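Local coordinates for phosphoserine aminotransferase (Bacillus circulans, PDB 2C0R), which catalyses the reversible, pyridoxal-phosphate-dependent transamination that makes phosphoserine from 3-phosphohydroxypyruvate, and likewise phosphohydroxythreonine, for serine and pyridoxine biosynthesis, at residues Val50-Gln55 against Lys232-Tyr237; Ala60-Pro65 against Phe183-Phe188; Thr66-Leu71 against Ile208-Leu213. The protein carries 1 engineered substitution. One frame throughout, in Å; residues are numbered along the deposited sequence.

Interaction 1: residues Val50-Gln55 against Lys232-Tyr237; sequences VHNEAQ and KNNSLY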
# COMPACT_ATOMS: atom_id res chain seq x y z
N VAL A 50 -15.02 -9.44 -1.34
CA VAL A 50 -14.56 -8.42 -2.27
C VAL A 50 -13.18 -8.81 -2.80
O VAL A 50 -12.88 -8.74 -3.99
CB VAL A 50 -14.49 -7.04 -1.58
CG1 VAL A 50 -13.72 -6.03 -2.39
CG2 VAL A 50 -15.92 -6.57 -1.26
N HIS A 51 -12.34 -9.22 -1.85
CA HIS A 51 -10.95 -9.61 -2.19
C HIS A 51 -10.89 -10.73 -3.20
O HIS A 51 -10.08 -10.72 -4.15
CB HIS A 51 -10.31 -10.02 -0.85
CG HIS A 51 -8.84 -10.30 -0.88
ND1 HIS A 51 -7.90 -9.29 -0.76
CD2 HIS A 51 -8.20 -11.48 -0.98
CE1 HIS A 51 -6.70 -9.89 -0.79
NE2 HIS A 51 -6.85 -11.21 -0.93
N ASN A 52 -11.76 -11.74 -2.99
CA ASN A 52 -11.83 -12.88 -3.91
C ASN A 52 -12.56 -12.55 -5.20
O ASN A 52 -12.17 -13.04 -6.27
CB ASN A 52 -12.48 -14.05 -3.20
CG ASN A 52 -11.58 -14.63 -2.15
OD1 ASN A 52 -11.98 -14.93 -1.00
ND2 ASN A 52 -10.34 -14.77 -2.52
N GLU A 53 -13.57 -11.73 -5.16
CA GLU A 53 -14.31 -11.33 -6.36
C GLU A 53 -13.41 -10.56 -7.31
O GLU A 53 -13.51 -10.73 -8.52
CB GLU A 53 -15.54 -10.48 -5.97
CG GLU A 53 -16.42 -10.00 -7.11
CD GLU A 53 -17.36 -8.89 -6.68
OE1 GLU A 53 -17.68 -8.76 -5.50
OE2 GLU A 53 -17.77 -8.05 -7.51
N ALA A 54 -12.55 -9.73 -6.74
CA ALA A 54 -11.68 -8.93 -7.61
C ALA A 54 -10.80 -9.87 -8.44
O ALA A 54 -10.59 -9.62 -9.61
CB ALA A 54 -10.83 -7.98 -6.79
N GLN A 55 -10.26 -10.92 -7.78
CA GLN A 55 -9.43 -11.86 -8.51
C GLN A 55 -10.21 -12.58 -9.61
O GLN A 55 -9.76 -12.67 -10.74
CB GLN A 55 -8.87 -12.87 -7.52
CG GLN A 55 -8.00 -12.26 -6.45
CD GLN A 55 -7.66 -13.37 -5.45
OE1 GLN A 55 -7.26 -14.49 -5.83
NE2 GLN A 55 -7.81 -13.04 -4.19
N LYS A 232 0.08 -18.79 -1.00
CA LYS A 232 -0.40 -19.73 0.01
C LYS A 232 -1.41 -19.08 0.93
O LYS A 232 -2.21 -19.77 1.53
CB LYS A 232 0.80 -20.26 0.82
CG LYS A 232 1.69 -21.12 -0.09
CD LYS A 232 2.89 -21.67 0.67
CE LYS A 232 3.38 -22.94 -0.07
NZ LYS A 232 2.76 -22.85 -1.46
N ASN A 233 -1.35 -17.76 1.06
CA ASN A 233 -2.22 -17.05 1.98
C ASN A 233 -3.24 -16.17 1.25
O ASN A 233 -3.89 -15.32 1.87
CB ASN A 233 -1.43 -16.16 2.92
CG ASN A 233 -0.48 -17.00 3.79
OD1 ASN A 233 0.72 -17.08 3.55
ND2 ASN A 233 -1.14 -17.58 4.77
N ASN A 234 -3.37 -16.35 -0.05
CA ASN A 234 -4.32 -15.55 -0.82
C ASN A 234 -4.16 -14.05 -0.60
O ASN A 234 -5.20 -13.35 -0.52
CB ASN A 234 -5.75 -16.00 -0.52
CG ASN A 234 -6.78 -15.43 -1.48
OD1 ASN A 234 -6.47 -15.09 -2.65
ND2 ASN A 234 -8.04 -15.31 -1.00
N SER A 235 -2.94 -13.59 -0.56
CA SER A 235 -2.62 -12.18 -0.36
C SER A 235 -3.13 -11.66 0.97
O SER A 235 -3.25 -10.45 1.17
CB SER A 235 -3.07 -11.30 -1.55
OG SER A 235 -2.51 -11.80 -2.74
N LEU A 236 -3.40 -12.54 1.91
CA LEU A 236 -3.87 -12.13 3.23
C LEU A 236 -2.93 -12.54 4.35
O LEU A 236 -3.33 -12.57 5.52
CB LEU A 236 -5.26 -12.73 3.52
CG LEU A 236 -6.36 -12.28 2.55
CD1 LEU A 236 -7.62 -13.13 2.74
CD2 LEU A 236 -6.71 -10.81 2.67
N TYR A 237 -1.69 -12.85 4.06
CA TYR A 237 -0.75 -13.17 5.11
C TYR A 237 -0.66 -12.04 6.12
O TYR A 237 -0.62 -12.28 7.32
CB TYR A 237 0.65 -13.47 4.49
CG TYR A 237 1.68 -13.64 5.61
CD1 TYR A 237 1.79 -14.82 6.35
CD2 TYR A 237 2.55 -12.59 5.91
CE1 TYR A 237 2.75 -14.92 7.36
CE2 TYR A 237 3.48 -12.69 6.92
CZ TYR A 237 3.57 -13.86 7.64
OH TYR A 237 4.54 -13.93 8.63

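Interaction 2: residues Ala60-Pro65 against Phe183-Phe188; sequences ALLGNP and FDLNQF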
# COMPACT_ATOMS: atom_id res chain seq x y z
N ALA A 60 -11.67 -13.38 -15.31
CA ALA A 60 -12.73 -13.46 -16.31
C ALA A 60 -12.48 -12.42 -17.43
O ALA A 60 -12.72 -12.75 -18.61
CB ALA A 60 -14.10 -13.29 -15.67
N LEU A 61 -12.05 -11.23 -17.10
CA LEU A 61 -11.80 -10.26 -18.19
C LEU A 61 -10.79 -10.80 -19.16
O LEU A 61 -10.82 -10.45 -20.35
CB LEU A 61 -11.34 -8.92 -17.57
CG LEU A 61 -12.49 -8.07 -17.00
CD1 LEU A 61 -11.90 -6.94 -16.14
CD2 LEU A 61 -13.39 -7.48 -18.09
N LEU A 62 -9.86 -11.64 -18.68
CA LEU A 62 -8.82 -12.20 -19.53
C LEU A 62 -9.21 -13.51 -20.18
O LEU A 62 -8.37 -14.20 -20.80
CB LEU A 62 -7.54 -12.37 -18.69
CG LEU A 62 -6.83 -11.06 -18.30
CD1 LEU A 62 -5.84 -11.43 -17.18
CD2 LEU A 62 -6.13 -10.40 -19.46
N GLY A 63 -10.47 -13.85 -20.07
CA GLY A 63 -10.97 -15.06 -20.72
C GLY A 63 -10.88 -16.31 -19.87
O GLY A 63 -10.89 -17.45 -20.39
N ASN A 64 -10.78 -16.16 -18.53
CA ASN A 64 -10.61 -17.27 -17.59
C ASN A 64 -9.47 -18.20 -17.93
O ASN A 64 -9.67 -19.40 -18.00
CB ASN A 64 -11.94 -18.03 -17.43
CG ASN A 64 -12.91 -17.20 -16.57
OD1 ASN A 64 -14.13 -17.20 -16.75
ND2 ASN A 64 -12.34 -16.48 -15.62
N PRO A 65 -8.26 -17.68 -18.07
CA PRO A 65 -7.12 -18.62 -18.18
C PRO A 65 -7.05 -19.35 -16.84
O PRO A 65 -7.48 -18.87 -15.80
CB PRO A 65 -5.93 -17.70 -18.35
CG PRO A 65 -6.37 -16.42 -17.71
CD PRO A 65 -7.84 -16.29 -18.01
N PHE A 183 -5.03 -9.72 -24.24
CA PHE A 183 -3.80 -10.42 -24.46
C PHE A 183 -3.99 -11.83 -23.89
O PHE A 183 -4.88 -12.07 -23.07
CB PHE A 183 -2.60 -9.71 -23.84
CG PHE A 183 -2.52 -9.69 -22.33
CD1 PHE A 183 -1.77 -10.61 -21.60
CD2 PHE A 183 -3.21 -8.72 -21.64
CE1 PHE A 183 -1.72 -10.59 -20.21
CE2 PHE A 183 -3.15 -8.65 -20.26
CZ PHE A 183 -2.39 -9.56 -19.56
N ASP A 184 -3.11 -12.69 -24.41
CA ASP A 184 -3.13 -14.09 -23.96
C ASP A 184 -2.22 -14.22 -22.75
O ASP A 184 -0.99 -14.23 -22.90
CB ASP A 184 -2.68 -15.01 -25.09
CG ASP A 184 -2.60 -16.48 -24.75
OD1 ASP A 184 -3.15 -16.86 -23.67
OD2 ASP A 184 -2.00 -17.23 -25.57
N LEU A 185 -2.83 -14.34 -21.57
CA LEU A 185 -2.04 -14.47 -20.36
C LEU A 185 -1.09 -15.66 -20.42
O LEU A 185 -0.03 -15.65 -19.79
CB LEU A 185 -2.94 -14.60 -19.13
CG LEU A 185 -2.25 -14.66 -17.79
CD1 LEU A 185 -1.43 -13.40 -17.54
CD2 LEU A 185 -3.29 -14.77 -16.67
N ASN A 186 -1.48 -16.68 -21.16
CA ASN A 186 -0.64 -17.88 -21.20
C ASN A 186 0.72 -17.67 -21.83
O ASN A 186 1.62 -18.52 -21.68
CB ASN A 186 -1.38 -18.96 -22.00
CG ASN A 186 -2.68 -19.32 -21.34
OD1 ASN A 186 -2.68 -19.87 -20.25
ND2 ASN A 186 -3.81 -19.04 -22.01
N GLN A 187 0.97 -16.56 -22.51
CA GLN A 187 2.32 -16.29 -22.95
C GLN A 187 3.26 -15.97 -21.77
O GLN A 187 4.48 -16.05 -21.95
CB GLN A 187 2.38 -15.08 -23.89
CG GLN A 187 1.85 -15.36 -25.27
CD GLN A 187 2.17 -14.25 -26.23
OE1 GLN A 187 1.58 -13.17 -26.15
NE2 GLN A 187 3.12 -14.50 -27.14
N PHE A 188 2.68 -15.59 -20.65
CA PHE A 188 3.47 -15.05 -19.55
C PHE A 188 3.59 -15.96 -18.38
O PHE A 188 2.62 -16.66 -18.04
CB PHE A 188 2.81 -13.75 -19.02
CG PHE A 188 2.94 -12.60 -20.01
CD1 PHE A 188 1.97 -12.40 -20.97
CD2 PHE A 188 4.05 -11.76 -19.96
CE1 PHE A 188 2.11 -11.37 -21.90
CE2 PHE A 188 4.18 -10.71 -20.85
CZ PHE A 188 3.20 -10.52 -21.82
O HOH W 1 -5.68 -14.35 -21.46

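Interaction 3: residues Thr66-Leu71 against Ile208-Leu213; sequences TGYKVL and IVREDL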
# COMPACT_ATOMS: atom_id res chain seq x y z
N THR A 66 -6.47 -20.56 -16.90
CA THR A 66 -6.36 -21.36 -15.70
C THR A 66 -4.90 -21.54 -15.30
O THR A 66 -4.02 -21.35 -16.16
CB THR A 66 -6.98 -22.75 -15.90
OG1 THR A 66 -6.26 -23.35 -16.98
CG2 THR A 66 -8.45 -22.70 -16.29
N GLY A 67 -4.64 -21.90 -14.05
CA GLY A 67 -3.31 -22.07 -13.58
C GLY A 67 -2.62 -20.78 -13.17
O GLY A 67 -1.39 -20.83 -12.93
N TYR A 68 -3.33 -19.67 -13.11
CA TYR A 68 -2.78 -18.41 -12.68
C TYR A 68 -3.44 -17.89 -11.42
O TYR A 68 -4.65 -18.02 -11.24
CB TYR A 68 -2.99 -17.30 -13.76
CG TYR A 68 -2.09 -17.57 -14.93
CD1 TYR A 68 -2.44 -18.47 -15.93
CD2 TYR A 68 -0.88 -16.90 -15.05
CE1 TYR A 68 -1.58 -18.68 -17.00
CE2 TYR A 68 -0.01 -17.11 -16.11
CZ TYR A 68 -0.38 -18.01 -17.09
OH TYR A 68 0.46 -18.26 -18.16
N LYS A 69 -2.64 -17.31 -10.55
CA LYS A 69 -3.20 -16.72 -9.35
C LYS A 69 -3.07 -15.20 -9.43
O LYS A 69 -2.00 -14.71 -9.80
CB LYS A 69 -2.48 -17.24 -8.11
CG LYS A 69 -3.10 -16.77 -6.80
CD LYS A 69 -4.45 -17.40 -6.48
CE LYS A 69 -4.88 -16.81 -5.13
NZ LYS A 69 -6.31 -17.08 -4.83
N VAL A 70 -4.13 -14.50 -9.07
CA VAL A 70 -4.06 -13.05 -8.94
C VAL A 70 -3.65 -12.72 -7.50
O VAL A 70 -4.35 -13.10 -6.57
CB VAL A 70 -5.40 -12.39 -9.29
CG1 VAL A 70 -5.36 -10.89 -9.08
CG2 VAL A 70 -5.82 -12.76 -10.70
N LEU A 71 -2.51 -12.04 -7.37
CA LEU A 71 -2.03 -11.57 -6.10
C LEU A 71 -2.19 -10.06 -5.99
O LEU A 71 -2.06 -9.37 -6.99
CB LEU A 71 -0.53 -11.93 -5.94
CG LEU A 71 -0.18 -13.37 -6.23
CD1 LEU A 71 1.34 -13.55 -6.14
CD2 LEU A 71 -0.91 -14.36 -5.31
N ILE A 208 -0.09 -11.19 -11.47
CA ILE A 208 -0.78 -12.39 -11.93
C ILE A 208 0.30 -13.39 -12.32
O ILE A 208 1.09 -13.06 -13.20
CB ILE A 208 -1.68 -12.10 -13.13
CG1 ILE A 208 -2.59 -10.87 -12.89
CG2 ILE A 208 -2.49 -13.32 -13.50
CD1 ILE A 208 -3.51 -10.58 -14.06
N VAL A 209 0.35 -14.52 -11.64
CA VAL A 209 1.48 -15.40 -11.75
C VAL A 209 1.02 -16.82 -12.02
O VAL A 209 0.03 -17.32 -11.50
CB VAL A 209 2.33 -15.29 -10.47
CG1 VAL A 209 1.57 -15.82 -9.24
CG2 VAL A 209 3.66 -15.97 -10.70
N ARG A 210 1.77 -17.46 -12.90
CA ARG A 210 1.56 -18.87 -13.20
C ARG A 210 1.92 -19.66 -11.93
O ARG A 210 3.03 -19.53 -11.42
CB ARG A 210 2.41 -19.27 -14.40
CG ARG A 210 1.81 -20.44 -15.17
CD ARG A 210 2.47 -20.74 -16.49
NE ARG A 210 3.91 -20.96 -16.29
CZ ARG A 210 4.80 -20.49 -17.15
NH1 ARG A 210 4.39 -19.80 -18.22
NH2 ARG A 210 6.08 -20.70 -16.96
N GLU A 211 0.96 -20.42 -11.43
CA GLU A 211 1.14 -21.02 -10.11
C GLU A 211 2.38 -21.90 -10.11
O GLU A 211 3.12 -21.95 -9.13
CB GLU A 211 -0.12 -21.81 -9.72
CG GLU A 211 -1.27 -20.88 -9.37
CD GLU A 211 -2.63 -21.56 -9.36
OE1 GLU A 211 -2.89 -22.60 -10.02
OE2 GLU A 211 -3.54 -21.05 -8.66
N ASP A 212 2.65 -22.58 -11.22
CA ASP A 212 3.77 -23.52 -11.25
C ASP A 212 5.14 -22.86 -11.12
O ASP A 212 6.17 -23.48 -10.84
CB ASP A 212 3.68 -24.38 -12.52
CG ASP A 212 3.60 -23.58 -13.79
OD1 ASP A 212 4.26 -22.53 -13.90
OD2 ASP A 212 2.89 -23.99 -14.73
N LEU A 213 5.17 -21.54 -11.29
CA LEU A 213 6.44 -20.83 -11.16
C LEU A 213 6.80 -20.43 -9.73
O LEU A 213 7.97 -20.11 -9.46
CB LEU A 213 6.42 -19.55 -12.03
CG LEU A 213 6.38 -19.87 -13.52
CD1 LEU A 213 6.64 -18.58 -14.29
CD2 LEU A 213 7.37 -20.91 -14.00
O HOH W 2 0.15 -23.12 -13.14
O HOH W 3 2.02 -20.44 -19.81

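Interaction 1: residues Val50-Gln55 against Lys232-Tyr237
H51 on helix 45-61 meets N234 and L236 in the type I' turn N233-L236, where N234, with positive phi, is also the C-prime residue of the Schellman motif ending helix 227-232. From CB, which points toward the turn, CG stands anti to the backbone N (chi1 -172°). At the near side of the ring, ND1 is held by the hydroxyl of Y47. CD2 lies 3.8 Å from ND2 of N234. CE1 lies 3.6 Å from CD2 of L236, a methyl that sits over one ring face, offset toward the rim, in a CH-pi contact. At the tip, NE2 donates to the backbone O of N234 at 2.7 Å; the acceptor lies near the ring plane, and CB of S235 packs at the same edge. An alanine at H51 would probably leave the N234 carbonyl without this donor and open a gap beneath the L236 methyl. L236 packs on R43, which probably binds the glutamate substrate. One helical turn on, Q55 NE2 donates bent hydrogen bonds to two oxygens, O of H51 at 3.2 Å, from above its carbonyl plane, and OD1 of N234 at 2.9 Å. N234 OD1 also accepts from K69 NZ.

Interaction 2: residues Ala60-Pro65 against Phe183-Phe188
The F183 ring is met by L62, whose CD2 methyl approaches obliquely and lies 3.5 Å from CE2, with CZ and CD2 of the ring a little farther off. L62 is the first residue to leave helical geometry after helix 45-61, which closes in a Schellman motif with G63 as its C-prime residue; the contact joins this C-terminal end of the helix to the loop leading into strand 190-194. CB of F183 does not point at 60-65; CG sits between the backbone N and the carbonyl carbon (chi1 70°), and from there the ring reaches L62. The ring also packs on M174. Within 183-188 there are further flat groups. The F188 ring has O of L185 at its edge, in plane, and meets F162 edge-to-face. The D184 carboxylate closes an Asx turn: its OD1 receives the backbone N of N186 at 3.0 Å from well above the carboxylate plane, while ND2 of N186 reaches the syn lone pair of the same oxygen. Two donors thus grip one carboxylate oxygen and tie both the backbone N and the side-chain amide of N186 back to D184.

Beyond the aromatic ring the contact is aliphatic. The P65 ring and the L185 side chain cross at about a right angle, CG of the proline lying 3.6 Å from CD2 of the leucine. The same CD2 lies 4.2 Å from CD1 of L62, and both leucines also rest on I208 of strand 205-210, so the apolar patch continues onto the sheet. No direct hydrogen bond joins the two segments. A single water instead bridges their backbones, donating to O of L62 at 2.8 Å and to O of F183 at 2.9 Å while accepting from N of L185.

Interaction 3: residues Thr66-Leu71 against Ile208-Leu213
V70 and I208 face each other in a non-hydrogen-bonded antiparallel pair, with CG2 of V70 4.3 Å from CG1 of I208; L58 of helix 45-61 packs against both. Beside them, CB of Y68 touches CG2 of I208. V209 turns to the other face of the sheet, where its CG1 lies 3.8 Å from CD1 of L71. Farther out, the aliphatic part of R210 lies across the Y68 ring: CG stands over one face, offset toward the rim, 4.1 Å from the ring centroid in a CH-pi contact, and CD reaches the hydroxyl. The Y68 hydroxyl bonds to O of F188, and a water links it to NH1 of R210. The R210 chain bends at chi3 (56°), which places NE; NE forms a salt bridge to OD1 of D212 at 2.9 Å, which uses its syn lone pair and lies in the guanidinium plane. Between the strands, K69 and V209 form the hydrogen-bonded pair, K69 N to V209 O at 2.8 Å and V209 N to K69 O at 3.0 Å. Just before strand 68-73 and just past 205-210, G67 O accepts a nearly straight bond of 2.8 Å from N of E211 (178° at the hydrogen), and also one from a water. Strand 68-73 is joined antiparallel to 205-210 as an outermost strand of the seven-stranded mixed sheet characteristic of the large domain in fold-type I pyridoxal-phosphate enzymes.

In the fold
From the N terminus, helix 45-61 carries the first segment of interaction 1, whose partner 232-237 follows only after the central strands; this contact closes the longest loop, and the other two nest inside it. Interactions 2 and 3 cross: the end of helix 45-61 and the loop after it (60-65) pair with 183-188, and strand 68-73, next in the chain, pairs with 208-213. Interaction 3 touches both of the others, through K69 to Q55 and N234 of interaction 1 and through Y68 to the 183-188 loop, whereas 1 and 2 share helix 45-61 without touching. Together they tie helix 45-61, the edge of the central sheet, the loop before strand 190-194 and the turn after helix 227-232.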